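Local coordinates for protein BexL (Amycolatopsis orientalis, PDB 4XRW) that probably catalyses cyclisation and aromatisation of a polyketide chain as a di-domain aromatase/cyclase of the type II pathway to BE-7585A, at residues E108-I114 with R126-R132; D177-A183 with G273-S277; L253-M257 with N288-L293. One frame throughout, in Å; residues are numbered along the deposited sequence.

Contact 1: E108-I114 with R126-R132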
ATOM      1  N   GLU A 108       3.943  18.955 -18.259  1.00 26.37           N
ATOM      2  CA  GLU A 108       2.716  18.436 -17.683  1.00 30.32           C
ATOM      3  C   GLU A 108       2.467  16.981 -18.075  1.00 26.19           C
ATOM      4  O   GLU A 108       2.939  16.476 -19.096  1.00 25.75           O
ATOM      5  CB  GLU A 108       1.518  19.310 -18.053  1.00 45.04           C
ATOM      6  CG  GLU A 108       1.263  19.486 -19.532  1.00 54.00           C
ATOM      7  CD  GLU A 108      -0.116  20.106 -19.791  1.00 74.87           C
ATOM      8  OE1 GLU A 108      -0.219  21.358 -19.835  1.00 66.11           O
ATOM      9  OE2 GLU A 108      -1.100  19.334 -19.927  1.00 76.14           O
ATOM     10  N   MET A 109       1.768  16.317 -17.169  1.00 23.58           N
ATOM     11  CA  MET A 109       1.436  14.915 -17.255  1.00 26.28           C
ATOM     12  C   MET A 109      -0.008  14.711 -16.797  1.00 26.11           C
ATOM     13  O   MET A 109      -0.358  14.987 -15.638  1.00 24.49           O
ATOM     14  CB  MET A 109       2.374  14.103 -16.388  1.00 26.43           C
ATOM     15  CG  MET A 109       2.120  12.607 -16.365  1.00 28.40           C
ATOM     16  SD  MET A 109       2.507  11.874 -17.963  1.00 26.76           S
ATOM     17  CE  MET A 109       4.188  12.337 -18.197  1.00 25.82           C
ATOM     18  N   SER A 110      -0.824  14.210 -17.704  1.00 21.94           N
ATOM     19  CA  SER A 110      -2.205  13.850 -17.408  1.00 21.60           C
ATOM     20  C   SER A 110      -2.529  12.515 -18.056  1.00 18.61           C
ATOM     21  O   SER A 110      -1.764  12.004 -18.879  1.00 22.13           O
ATOM     22  CB  SER A 110      -3.166  14.910 -17.902  1.00 26.44           C
ATOM     23  OG  SER A 110      -3.047  15.019 -19.298  1.00 31.27           O
ATOM     24  N   GLY A 111      -3.642  11.924 -17.664  1.00 22.07           N
ATOM     25  CA  GLY A 111      -4.004  10.623 -18.177  1.00 21.90           C
ATOM     26  C   GLY A 111      -5.481  10.343 -17.984  1.00 24.29           C
ATOM     27  O   GLY A 111      -6.223  11.130 -17.375  1.00 24.06           O
ATOM     28  N   THR A 112      -5.904   9.206 -18.519  1.00 20.87           N
ATOM     29  CA  THR A 112      -7.271   8.775 -18.420  1.00 19.28           C
ATOM     30  C   THR A 112      -7.295   7.269 -18.326  1.00 20.84           C
ATOM     31  O   THR A 112      -6.576   6.587 -19.066  1.00 22.35           O
ATOM     32  CB  THR A 112      -8.126   9.217 -19.648  1.00 28.15           C
ATOM     33  OG1 THR A 112      -7.844  10.572 -19.990  1.00 29.28           O
ATOM     34  CG2 THR A 112      -9.593   9.095 -19.342  1.00 28.15           C
ATOM     35  N   TRP A 113      -8.086   6.776 -17.375  1.00 21.27           N
ATOM     36  CA  TRP A 113      -8.482   5.381 -17.301  1.00 23.42           C
ATOM     37  C   TRP A 113      -9.826   5.256 -17.988  1.00 25.38           C
ATOM     38  O   TRP A 113     -10.724   6.062 -17.742  1.00 23.90           O
ATOM     39  CB  TRP A 113      -8.633   4.890 -15.853  1.00 24.53           C
ATOM     40  CG  TRP A 113      -7.347   4.850 -15.078  1.00 20.37           C
ATOM     41  CD1 TRP A 113      -6.857   5.836 -14.264  1.00 25.74           C
ATOM     42  CD2 TRP A 113      -6.406   3.782 -15.032  1.00 18.90           C
ATOM     43  NE1 TRP A 113      -5.659   5.434 -13.719  1.00 25.26           N
ATOM     44  CE2 TRP A 113      -5.353   4.188 -14.184  1.00 21.26           C
ATOM     45  CE3 TRP A 113      -6.338   2.519 -15.634  1.00 23.02           C
ATOM     46  CZ2 TRP A 113      -4.255   3.382 -13.923  1.00 25.55           C
ATOM     47  CZ3 TRP A 113      -5.246   1.722 -15.365  1.00 23.30           C
ATOM     48  CH2 TRP A 113      -4.227   2.149 -14.515  1.00 24.61           C
ATOM     49  N   ILE A 114      -9.976   4.224 -18.801  1.00 22.15           N
ATOM     50  CA  ILE A 114     -11.258   3.938 -19.439  1.00 25.46           C
ATOM     51  C   ILE A 114     -11.441   2.440 -19.309  1.00 26.21           C
ATOM     52  O   ILE A 114     -10.591   1.671 -19.760  1.00 28.65           O
ATOM     53  CB  ILE A 114     -11.306   4.359 -20.921  1.00 27.88           C
ATOM     54  CG1 ILE A 114     -10.941   5.833 -21.116  1.00 32.01           C
ATOM     55  CG2 ILE A 114     -12.706   4.124 -21.483  1.00 32.15           C
ATOM     56  CD1 ILE A 114     -10.531   6.184 -22.551  1.00 38.13           C
ATOM     57  N   ARG A 126      -8.075   0.520 -20.562  1.00 23.74           N
ATOM     58  CA  ARG A 126      -7.273   1.428 -21.359  1.00 26.65           C
ATOM     59  C   ARG A 126      -6.676   2.524 -20.492  1.00 22.64           C
ATOM     60  O   ARG A 126      -7.395   3.136 -19.692  1.00 24.65           O
ATOM     61  CB  ARG A 126      -8.138   2.055 -22.436  1.00 30.54           C
ATOM     62  CG  ARG A 126      -8.843   1.019 -23.308  1.00 32.13           C
ATOM     63  CD  ARG A 126      -9.848   1.703 -24.177  1.00 33.44           C
ATOM     64  NE  ARG A 126      -9.285   2.798 -24.950  1.00 28.99           N
ATOM     65  CZ  ARG A 126     -10.002   3.782 -25.468  1.00 36.14           C
ATOM     66  NH1 ARG A 126     -11.315   3.786 -25.298  1.00 39.19           N
ATOM     67  NH2 ARG A 126      -9.410   4.766 -26.151  1.00 33.58           N
ATOM     68  N   LEU A 127      -5.388   2.779 -20.684  1.00 23.68           N
ATOM     69  CA  LEU A 127      -4.678   3.791 -19.923  1.00 19.89           C
ATOM     70  C   LEU A 127      -4.062   4.754 -20.908  1.00 19.61           C
ATOM     71  O   LEU A 127      -3.156   4.388 -21.664  1.00 23.29           O
ATOM     72  CB  LEU A 127      -3.631   3.142 -19.021  1.00 21.00           C
ATOM     73  CG  LEU A 127      -2.664   4.060 -18.278  1.00 23.20           C
ATOM     74  CD1 LEU A 127      -3.398   5.035 -17.393  1.00 25.90           C
ATOM     75  CD2 LEU A 127      -1.654   3.221 -17.472  1.00 24.20           C
ATOM     76  N   LEU A 128      -4.567   5.978 -20.918  1.00 19.16           N
ATOM     77  CA  LEU A 128      -4.101   7.017 -21.817  1.00 20.58           C
ATOM     78  C   LEU A 128      -3.254   8.033 -21.086  1.00 24.50           C
ATOM     79  O   LEU A 128      -3.548   8.340 -19.925  1.00 21.38           O
ATOM     80  CB  LEU A 128      -5.271   7.749 -22.435  1.00 23.41           C
ATOM     81  CG  LEU A 128      -6.130   6.970 -23.438  1.00 31.58           C
ATOM     82  CD1 LEU A 128      -6.868   5.800 -22.786  1.00 32.65           C
ATOM     83  CD2 LEU A 128      -7.123   7.957 -24.065  1.00 31.76           C
ATOM     84  N   HIS A 129      -2.249   8.578 -21.761  1.00 22.15           N
ATOM     85  CA  HIS A 129      -1.486   9.702 -21.218  1.00 22.40           C
ATOM     86  C   HIS A 129      -1.381  10.807 -22.224  1.00 23.76           C
ATOM     87  O   HIS A 129      -1.378  10.572 -23.442  1.00 26.13           O
ATOM     88  CB  HIS A 129      -0.086   9.261 -20.786  1.00 21.01           C
ATOM     89  CG  HIS A 129      -0.070   8.414 -19.555  1.00 21.85           C
ATOM     90  ND1 HIS A 129      -0.192   7.037 -19.589  1.00 21.30           N
ATOM     91  CD2 HIS A 129       0.036   8.748 -18.249  1.00 27.34           C
ATOM     92  CE1 HIS A 129      -0.164   6.565 -18.357  1.00 25.08           C
ATOM     93  NE2 HIS A 129      -0.026   7.583 -17.526  1.00 26.78           N
ATOM     94  N   ALA A 130      -1.278  12.025 -21.713  1.00 23.21           N
ATOM     95  CA  ALA A 130      -1.003  13.178 -22.534  1.00 23.72           C
ATOM     96  C   ALA A 130       0.074  13.957 -21.816  1.00 25.99           C
ATOM     97  O   ALA A 130      -0.094  14.263 -20.637  1.00 27.59           O
ATOM     98  CB  ALA A 130      -2.257  14.008 -22.719  1.00 28.55           C
ATOM     99  N   TYR A 131       1.163  14.280 -22.498  1.00 24.75           N
ATOM    100  CA  TYR A 131       2.252  14.974 -21.837  1.00 29.11           C
ATOM    101  C   TYR A 131       3.025  15.872 -22.758  1.00 34.38           C
ATOM    102  O   TYR A 131       2.991  15.728 -23.990  1.00 29.50           O
ATOM    103  CB  TYR A 131       3.215  13.967 -21.206  1.00 27.91           C
ATOM    104  CG  TYR A 131       3.535  12.827 -22.118  1.00 27.34           C
ATOM    105  CD1 TYR A 131       4.650  12.846 -22.933  1.00 26.82           C
ATOM    106  CD2 TYR A 131       2.691  11.736 -22.180  1.00 27.96           C
ATOM    107  CE1 TYR A 131       4.928  11.777 -23.787  1.00 27.76           C
ATOM    108  CE2 TYR A 131       2.943  10.700 -23.002  1.00 24.85           C
ATOM    109  CZ  TYR A 131       4.047  10.712 -23.813  1.00 29.21           C
ATOM    110  OH  TYR A 131       4.234   9.628 -24.615  1.00 32.55           O
ATOM    111  N   ARG A 132       3.756  16.792 -22.146  1.00 32.37           N
ATOM    112  CA  ARG A 132       4.733  17.540 -22.905  1.00 35.08           C
ATOM    113  C   ARG A 132       5.927  17.890 -22.052  1.00 30.12           C
ATOM    114  O   ARG A 132       5.892  17.830 -20.817  1.00 24.33           O
ATOM    115  CB  ARG A 132       4.119  18.792 -23.524  1.00 38.23           C
ATOM    116  CG  ARG A 132       3.290  19.658 -22.625  1.00 49.38           C
ATOM    117  CD  ARG A 132       2.806  20.899 -23.397  1.00 58.21           C
ATOM    118  NE  ARG A 132       3.935  21.678 -23.906  1.00 62.84           N
ATOM    119  CZ  ARG A 132       3.894  22.966 -24.238  1.00 72.63           C
ATOM    120  NH1 ARG A 132       2.773  23.665 -24.111  1.00 81.31           N
ATOM    121  NH2 ARG A 132       4.990  23.559 -24.696  1.00 72.34           N
TER

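Contact 2: D177-A183 with G273-S277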
ATOM      1  N   ASP A 177      -6.627  -6.552  15.233  1.00 30.88           N
ATOM      2  CA  ASP A 177      -6.541  -6.806  16.686  1.00 35.90           C
ATOM      3  C   ASP A 177      -6.642  -5.478  17.404  1.00 37.15           C
ATOM      4  O   ASP A 177      -6.077  -4.499  16.943  1.00 26.54           O
ATOM      5  CB  ASP A 177      -5.249  -7.517  17.050  1.00 35.57           C
ATOM      6  CG  ASP A 177      -5.235  -8.959  16.605  1.00 40.49           C
ATOM      7  OD1 ASP A 177      -6.007  -9.775  17.157  1.00 46.48           O
ATOM      8  OD2 ASP A 177      -4.436  -9.287  15.725  1.00 37.81           O
ATOM      9  N   THR A 178      -7.373  -5.431  18.519  1.00 26.01           N
ATOM     10  CA  THR A 178      -7.642  -4.189  19.205  1.00 28.16           C
ATOM     11  C   THR A 178      -7.291  -4.358  20.676  1.00 28.82           C
ATOM     12  O   THR A 178      -7.469  -5.441  21.225  1.00 27.52           O
ATOM     13  CB  THR A 178      -9.128  -3.778  19.075  1.00 38.61           C
ATOM     14  OG1 THR A 178      -9.394  -3.365  17.728  1.00 43.74           O
ATOM     15  CG2 THR A 178      -9.469  -2.638  20.003  1.00 40.47           C
ATOM     16  N   VAL A 179      -6.779  -3.293  21.282  1.00 28.42           N
ATOM     17  CA  VAL A 179      -6.652  -3.240  22.736  1.00 24.97           C
ATOM     18  C   VAL A 179      -7.050  -1.874  23.225  1.00 26.63           C
ATOM     19  O   VAL A 179      -6.807  -0.859  22.572  1.00 27.93           O
ATOM     20  CB  VAL A 179      -5.227  -3.601  23.209  1.00 27.97           C
ATOM     21  CG1 VAL A 179      -4.766  -4.895  22.578  1.00 33.58           C
ATOM     22  CG2 VAL A 179      -4.243  -2.520  22.922  1.00 31.47           C
ATOM     23  N   ARG A 180      -7.666  -1.831  24.406  1.00 24.45           N
ATOM     24  CA  ARG A 180      -7.992  -0.568  25.034  1.00 25.20           C
ATOM     25  C   ARG A 180      -6.847  -0.173  25.962  1.00 21.62           C
ATOM     26  O   ARG A 180      -6.343  -0.999  26.719  1.00 22.60           O
ATOM     27  CB  ARG A 180      -9.327  -0.672  25.792  1.00 27.79           C
ATOM     28  CG  ARG A 180     -10.440  -1.273  24.926  1.00 47.74           C
ATOM     29  CD  ARG A 180     -11.307  -0.197  24.279  1.00 59.00           C
ATOM     30  NE  ARG A 180     -11.923   0.669  25.286  1.00 82.81           N
ATOM     31  CZ  ARG A 180     -13.152   1.175  25.207  1.00 78.22           C
ATOM     32  NH1 ARG A 180     -13.928   0.908  24.161  1.00 66.63           N
ATOM     33  NH2 ARG A 180     -13.607   1.950  26.185  1.00 77.01           N
ATOM     34  N   ILE A 181      -6.435   1.075  25.849  1.00 22.35           N
ATOM     35  CA  ILE A 181      -5.311   1.610  26.601  1.00 22.56           C
ATOM     36  C   ILE A 181      -5.757   2.857  27.320  1.00 26.13           C
ATOM     37  O   ILE A 181      -6.218   3.810  26.701  1.00 25.04           O
ATOM     38  CB  ILE A 181      -4.124   1.921  25.687  1.00 21.45           C
ATOM     39  CG1 ILE A 181      -3.726   0.647  24.926  1.00 19.73           C
ATOM     40  CG2 ILE A 181      -2.952   2.545  26.507  1.00 22.09           C
ATOM     41  CD1 ILE A 181      -2.605   0.827  23.923  1.00 22.71           C
ATOM     42  N   ASP A 182      -5.612   2.880  28.640  1.00 27.69           N
ATOM     43  CA  ASP A 182      -6.062   4.070  29.362  1.00 26.78           C
ATOM     44  C   ASP A 182      -4.936   5.096  29.457  1.00 26.61           C
ATOM     45  O   ASP A 182      -4.302   5.281  30.507  1.00 28.91           O
ATOM     46  CB  ASP A 182      -6.614   3.701  30.746  1.00 32.62           C
ATOM     47  CG  ASP A 182      -7.707   4.672  31.215  1.00 37.26           C
ATOM     48  OD1 ASP A 182      -8.474   4.289  32.131  1.00 32.39           O
ATOM     49  OD2 ASP A 182      -7.821   5.803  30.647  1.00 28.93           O
ATOM     50  N   ALA A 183      -4.688   5.758  28.327  1.00 26.37           N
ATOM     51  CA  ALA A 183      -3.683   6.807  28.198  1.00 26.57           C
ATOM     52  C   ALA A 183      -4.037   7.638  26.953  1.00 26.39           C
ATOM     53  O   ALA A 183      -4.816   7.179  26.128  1.00 26.97           O
ATOM     54  CB  ALA A 183      -2.289   6.199  28.074  1.00 26.33           C
ATOM     55  N   GLY A 273     -10.141   7.054  27.465  1.00 41.30           N
ATOM     56  CA  GLY A 273      -9.042   6.187  27.027  1.00 36.84           C
ATOM     57  C   GLY A 273      -8.699   6.254  25.532  1.00 40.12           C
ATOM     58  O   GLY A 273      -9.150   7.145  24.811  1.00 36.08           O
ATOM     59  N   THR A 274      -7.878   5.310  25.075  1.00 27.52           N
ATOM     60  CA  THR A 274      -7.538   5.157  23.647  1.00 29.72           C
ATOM     61  C   THR A 274      -7.926   3.746  23.213  1.00 30.74           C
ATOM     62  O   THR A 274      -7.660   2.802  23.960  1.00 32.57           O
ATOM     63  CB  THR A 274      -6.003   5.376  23.408  1.00 31.11           C
ATOM     64  OG1 THR A 274      -5.664   6.757  23.595  1.00 35.68           O
ATOM     65  CG2 THR A 274      -5.558   4.902  22.016  1.00 29.52           C
ATOM     66  N   THR A 275      -8.546   3.554  22.037  1.00 24.71           N
ATOM     67  CA  THR A 275      -8.589   2.194  21.517  1.00 27.19           C
ATOM     68  C   THR A 275      -7.589   2.135  20.353  1.00 27.15           C
ATOM     69  O   THR A 275      -7.625   2.935  19.412  1.00 28.01           O
ATOM     70  CB  THR A 275     -10.017   1.705  21.141  1.00 39.47           C
ATOM     71  OG1 THR A 275     -10.097   1.359  19.763  1.00 42.97           O
ATOM     72  CG2 THR A 275     -11.058   2.716  21.504  1.00 44.34           C
ATOM     73  N   ALA A 276      -6.630   1.246  20.537  1.00 25.91           N
ATOM     74  CA  ALA A 276      -5.521   1.057  19.608  1.00 24.30           C
ATOM     75  C   ALA A 276      -5.784  -0.205  18.835  1.00 22.07           C
ATOM     76  O   ALA A 276      -6.068  -1.243  19.400  1.00 28.25           O
ATOM     77  CB  ALA A 276      -4.173   0.975  20.357  1.00 24.63           C
ATOM     78  N   SER A 277      -5.662  -0.123  17.516  1.00 23.27           N
ATOM     79  CA  SER A 277      -5.850  -1.278  16.690  1.00 20.48           C
ATOM     80  C   SER A 277      -4.739  -1.449  15.670  1.00 19.70           C
ATOM     81  O   SER A 277      -4.117  -0.488  15.278  1.00 20.73           O
ATOM     82  CB  SER A 277      -7.199  -1.169  15.964  1.00 23.73           C
ATOM     83  OG  SER A 277      -7.248   0.026  15.202  1.00 28.72           O
TER

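Contact 3: L253-M257 with N288-L293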
ATOM      1  N   LEU A 253       8.827  -9.092   0.650  1.00 24.37           N
ATOM      2  CA  LEU A 253       7.816 -10.088   1.005  1.00 22.59           C
ATOM      3  C   LEU A 253       8.379 -11.509   1.036  1.00 20.26           C
ATOM      4  O   LEU A 253       9.227 -11.857   0.212  1.00 25.37           O
ATOM      5  CB  LEU A 253       6.636 -10.039   0.025  1.00 23.28           C
ATOM      6  CG  LEU A 253       5.852  -8.721  -0.056  1.00 28.34           C
ATOM      7  CD1 LEU A 253       5.148  -8.566  -1.398  1.00 31.73           C
ATOM      8  CD2 LEU A 253       4.826  -8.649   1.065  1.00 28.83           C
ATOM      9  N   PRO A 254       7.913 -12.298   2.002  1.00 24.58           N
ATOM     10  CA  PRO A 254       8.242 -13.709   2.133  1.00 30.74           C
ATOM     11  C   PRO A 254       7.528 -14.516   1.063  1.00 32.20           C
ATOM     12  O   PRO A 254       6.629 -13.982   0.383  1.00 25.96           O
ATOM     13  CB  PRO A 254       7.726 -14.051   3.514  1.00 29.18           C
ATOM     14  CG  PRO A 254       6.595 -13.191   3.716  1.00 27.44           C
ATOM     15  CD  PRO A 254       6.925 -11.898   3.013  1.00 25.49           C
ATOM     16  N   ALA A 255       7.906 -15.783   0.923  1.00 30.81           N
ATOM     17  CA  ALA A 255       7.395 -16.602  -0.173  1.00 30.20           C
ATOM     18  C   ALA A 255       5.875 -16.736  -0.174  1.00 28.85           C
ATOM     19  O   ALA A 255       5.293 -16.859  -1.242  1.00 31.49           O
ATOM     20  CB  ALA A 255       8.030 -17.998  -0.134  1.00 32.70           C
ATOM     21  N   LEU A 256       5.239 -16.695   0.996  1.00 27.57           N
ATOM     22  CA  LEU A 256       3.776 -16.938   1.106  1.00 29.44           C
ATOM     23  C   LEU A 256       2.860 -15.754   0.839  1.00 30.31           C
ATOM     24  O   LEU A 256       1.639 -15.931   0.735  1.00 27.85           O
ATOM     25  CB  LEU A 256       3.407 -17.459   2.505  1.00 29.72           C
ATOM     26  CG  LEU A 256       3.705 -18.893   2.941  1.00 34.64           C
ATOM     27  CD1 LEU A 256       2.988 -19.160   4.255  1.00 35.96           C
ATOM     28  CD2 LEU A 256       3.295 -19.921   1.866  1.00 38.30           C
ATOM     29  N   MET A 257       3.407 -14.542   0.764  1.00 24.77           N
ATOM     30  CA  MET A 257       2.578 -13.356   0.581  1.00 27.39           C
ATOM     31  C   MET A 257       2.957 -12.635  -0.701  1.00 25.53           C
ATOM     32  O   MET A 257       4.136 -12.412  -0.990  1.00 27.02           O
ATOM     33  CB  MET A 257       2.704 -12.390   1.791  1.00 26.81           C
ATOM     34  CG  MET A 257       2.278 -12.960   3.138  1.00 28.58           C
ATOM     35  SD  MET A 257       2.231 -11.730   4.464  1.00 33.40           S
ATOM     36  CE  MET A 257       3.951 -11.375   4.555  1.00 28.26           C
ATOM     37  N   ASN A 288       3.834 -20.927  -3.738  1.00 36.75           N
ATOM     38  CA  ASN A 288       4.869 -21.329  -2.793  1.00 40.66           C
ATOM     39  C   ASN A 288       4.361 -22.062  -1.554  1.00 36.86           C
ATOM     40  O   ASN A 288       5.143 -22.372  -0.661  1.00 41.68           O
ATOM     41  CB  ASN A 288       5.657 -20.089  -2.368  1.00 40.42           C
ATOM     42  CG  ASN A 288       6.372 -19.452  -3.526  1.00 43.27           C
ATOM     43  OD1 ASN A 288       6.925 -20.152  -4.377  1.00 40.82           O
ATOM     44  ND2 ASN A 288       6.351 -18.119  -3.586  1.00 44.58           N
ATOM     45  N   ILE A 289       3.065 -22.353  -1.500  1.00 37.76           N
ATOM     46  CA  ILE A 289       2.476 -22.943  -0.303  1.00 37.09           C
ATOM     47  C   ILE A 289       3.053 -24.337  -0.034  1.00 41.16           C
ATOM     48  O   ILE A 289       3.349 -24.688   1.114  1.00 38.35           O
ATOM     49  CB  ILE A 289       0.947 -23.037  -0.413  1.00 38.15           C
ATOM     50  CG1 ILE A 289       0.343 -21.633  -0.418  1.00 36.03           C
ATOM     51  CG2 ILE A 289       0.364 -23.826   0.765  1.00 38.76           C
ATOM     52  CD1 ILE A 289      -1.131 -21.592  -0.712  1.00 35.45           C
ATOM     53  N   ALA A 290       3.221 -25.118  -1.095  1.00 41.75           N
ATOM     54  CA  ALA A 290       3.731 -26.485  -0.961  1.00 46.61           C
ATOM     55  C   ALA A 290       5.215 -26.488  -0.599  1.00 48.32           C
ATOM     56  O   ALA A 290       5.643 -27.218   0.292  1.00 48.97           O
ATOM     57  CB  ALA A 290       3.500 -27.262  -2.246  1.00 48.34           C
ATOM     58  N   LYS A 291       5.992 -25.664  -1.297  1.00 44.49           N
ATOM     59  CA  LYS A 291       7.428 -25.576  -1.060  1.00 50.81           C
ATOM     60  C   LYS A 291       7.731 -25.112   0.369  1.00 49.41           C
ATOM     61  O   LYS A 291       8.755 -25.487   0.950  1.00 48.57           O
ATOM     62  CB  LYS A 291       8.080 -24.630  -2.072  1.00 46.12           C
ATOM     63  CG  LYS A 291       9.463 -24.149  -1.653  1.00 55.83           C
ATOM     64  CD  LYS A 291      10.404 -23.997  -2.844  1.00 66.36           C
ATOM     65  CE  LYS A 291      11.541 -25.013  -2.778  1.00 70.30           C
ATOM     66  NZ  LYS A 291      11.041 -26.422  -2.683  1.00 67.52           N
ATOM     67  N   VAL A 292       6.837 -24.308   0.931  1.00 42.03           N
ATOM     68  CA  VAL A 292       7.046 -23.740   2.260  1.00 42.46           C
ATOM     69  C   VAL A 292       6.454 -24.598   3.362  1.00 44.66           C
ATOM     70  O   VAL A 292       7.142 -24.920   4.339  1.00 49.05           O
ATOM     71  CB  VAL A 292       6.436 -22.308   2.354  1.00 41.82           C
ATOM     72  CG1 VAL A 292       6.388 -21.780   3.812  1.00 34.64           C
ATOM     73  CG2 VAL A 292       7.190 -21.375   1.429  1.00 42.15           C
ATOM     74  N   LEU A 293       5.175 -24.934   3.233  1.00 38.90           N
ATOM     75  CA  LEU A 293       4.462 -25.631   4.289  1.00 43.37           C
ATOM     76  C   LEU A 293       4.363 -27.132   3.999  1.00 46.05           C
ATOM     77  O   LEU A 293       3.801 -27.880   4.788  1.00 46.09           O
ATOM     78  CB  LEU A 293       3.067 -25.038   4.472  1.00 43.10           C
ATOM     79  CG  LEU A 293       2.995 -23.567   4.882  1.00 46.14           C
ATOM     80  CD1 LEU A 293       1.559 -23.144   5.116  1.00 42.57           C
ATOM     81  CD2 LEU A 293       3.833 -23.303   6.117  1.00 51.38           C
TER

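Contact 1: E108-I114 with R126-R132
Leu-127 places CD1 over the centre of the Trp-113 indole, 3.9 Å from the centroid of its six-membered ring, in a CH-pi contact. This is the enclosed face of the antiparallel hairpin 106-117/123-133 in the N-terminal helix-grip domain, under helix 138-166, which sets Leu-156 against Trp-113 and Glu-155 against Leu-127. Farther along it Met-109 has CG anti to the backbone N (chi1 179°) and then bends, bringing CE to 3.6 Å from Tyr-131 CB; the sulfur stands oblique to the ring, a Met-aromatic contact. The opposite face is more open to solvent, loosest at its Glu-108/Arg-132 end. There Ile-114 CD1 lies over one face of the Arg-126 guanidinium, 3.7 Å from NH1, and also meets Leu-128 CD1. Glu-108 and Arg-132 touch through their CG atoms, but their charged ends stay separate, and Arg-132 pairs with Asp-136. Along the strands the backbone bonds lengthen toward the Glu-108 end: Leu-128 N to Thr-112 O is 2.8 Å. Glu-108 N to Arg-132 O is a weak 3.4 Å. Trp-113 NE1 bonds a MES molecule, so the Trp-113/Leu-127 end is consistent with a pocket wall, while Arg-126, salt-bridged to Glu-25 and Glu-116, keeps its charge on the other side.

Contact 2: D177-A183 with G273-S277
Thr-275 CG2 approaches the guanidinium plane of Arg-180 obliquely, and the closer touch is aliphatic: Arg-180 CD lies 3.9 Å from Thr-275 CB. Bends at chi2 (-96°) and chi3 fold the arginine alongside the threonine, on the exposed side of the sheet. The carboxylate of Asp-182 reaches back to Gly-273, OD2 standing 3.8 Å from CA. In the backbone, Val-179 with Ala-276 and Ile-181 with Thr-274 form hydrogen-bonded antiparallel pairs, all four bonds short and close to straight. They join the first and last strands of the second helix-grip domain, 172-181 and 274-284, the former at the edge of its seven-stranded sheet. Past the edge strand the chain bends through an inverse gamma turn centred on Asp-182, and Thr-274 OG1, set beside its own backbone N (chi1 -70°), gives a hydrogen bond of 2.7 Å to Ala-183 O, tilted 17° from the carbonyl plane. A valine here would lack the hydroxyl, which would probably leave Ala-183 O without this donor and the turn freer to shift. On the inner face Ile-181 CD1 rests 3.9 Å from Ala-276 CB, and both side chains meet Val-188. Asp-177 turns away from the neighbouring strand, its OD2 hydrogen-bonded to Ser-311 OG.

Contact 3: L253-M257 with N288-L293
Ala-255 O accepts a hydrogen bond of 2.9 Å from Asn-288 ND2, the polar link between a type I beta turn, Pro-254 to Met-257, and the short helix 289-293. The turn lies in the connection from strand 245-250 to strand 257-268 of the second helix-grip domain, and the helix follows strand 274-284. The accepting carbonyl belongs to the central peptide of the turn and takes no part in the turn's own Met-257 N to Pro-254 O bond. The bond from Asn-288 is well aligned at the hydrogen (166°) and the oxygen lies nearly in the amide plane of Asn-288, although the donor is tilted 25° from the carbonyl plane. Asn-288 has two roles: its side chain holds the turn, and its backbone O accepts Val-292 N, 3.0 Å away, at the start of the helix.

One helical turn on, Val-292 completes the surface that the turn packs against. Ala-255 CB is 3.8 Å from Asn-288 ND2 and equally far from Val-292 CG2. Leu-256, the more buried residue, extends its isobutyl group toward the helix and crosses Val-292 at a slant. Its CD2 does most of the touching, 3.8 Å from Ile-289 CA and 4.0 Å from Val-292 CB. The long helix 299-326 covers Leu-256 as well, through Phe-305 and Val-306, and Ile-289 rests on Ala-302 of that helix. With CG1 anti to the backbone N (chi1 169°), Val-292 brings that methyl against Leu-256 CG, whereas the other leucine branch, CD1, ends 4.3 Å from Leu-293 CD1.

In the fold
From the N terminus, contact 1 comes first and closes the short connection between strands 106-117 and 123-133, the sixth and seventh of the first domain's sheet. The chain then runs through helix 138-166 into the second domain. Contact 2 opens on its first strand and closes 90 residues later on its last, setting the two side by side at one edge of the sheet. Contact 3 opens inside that span and ends beyond it, so contacts 2 and 3 cross; it ties the 253-257 turn to helix 289-293, which follows strand 274-284 of contact 2. Contact 1 precedes both in series. Contacts 1 and 2, with centres 44 Å apart, lie on opposite sides of the chain's centre.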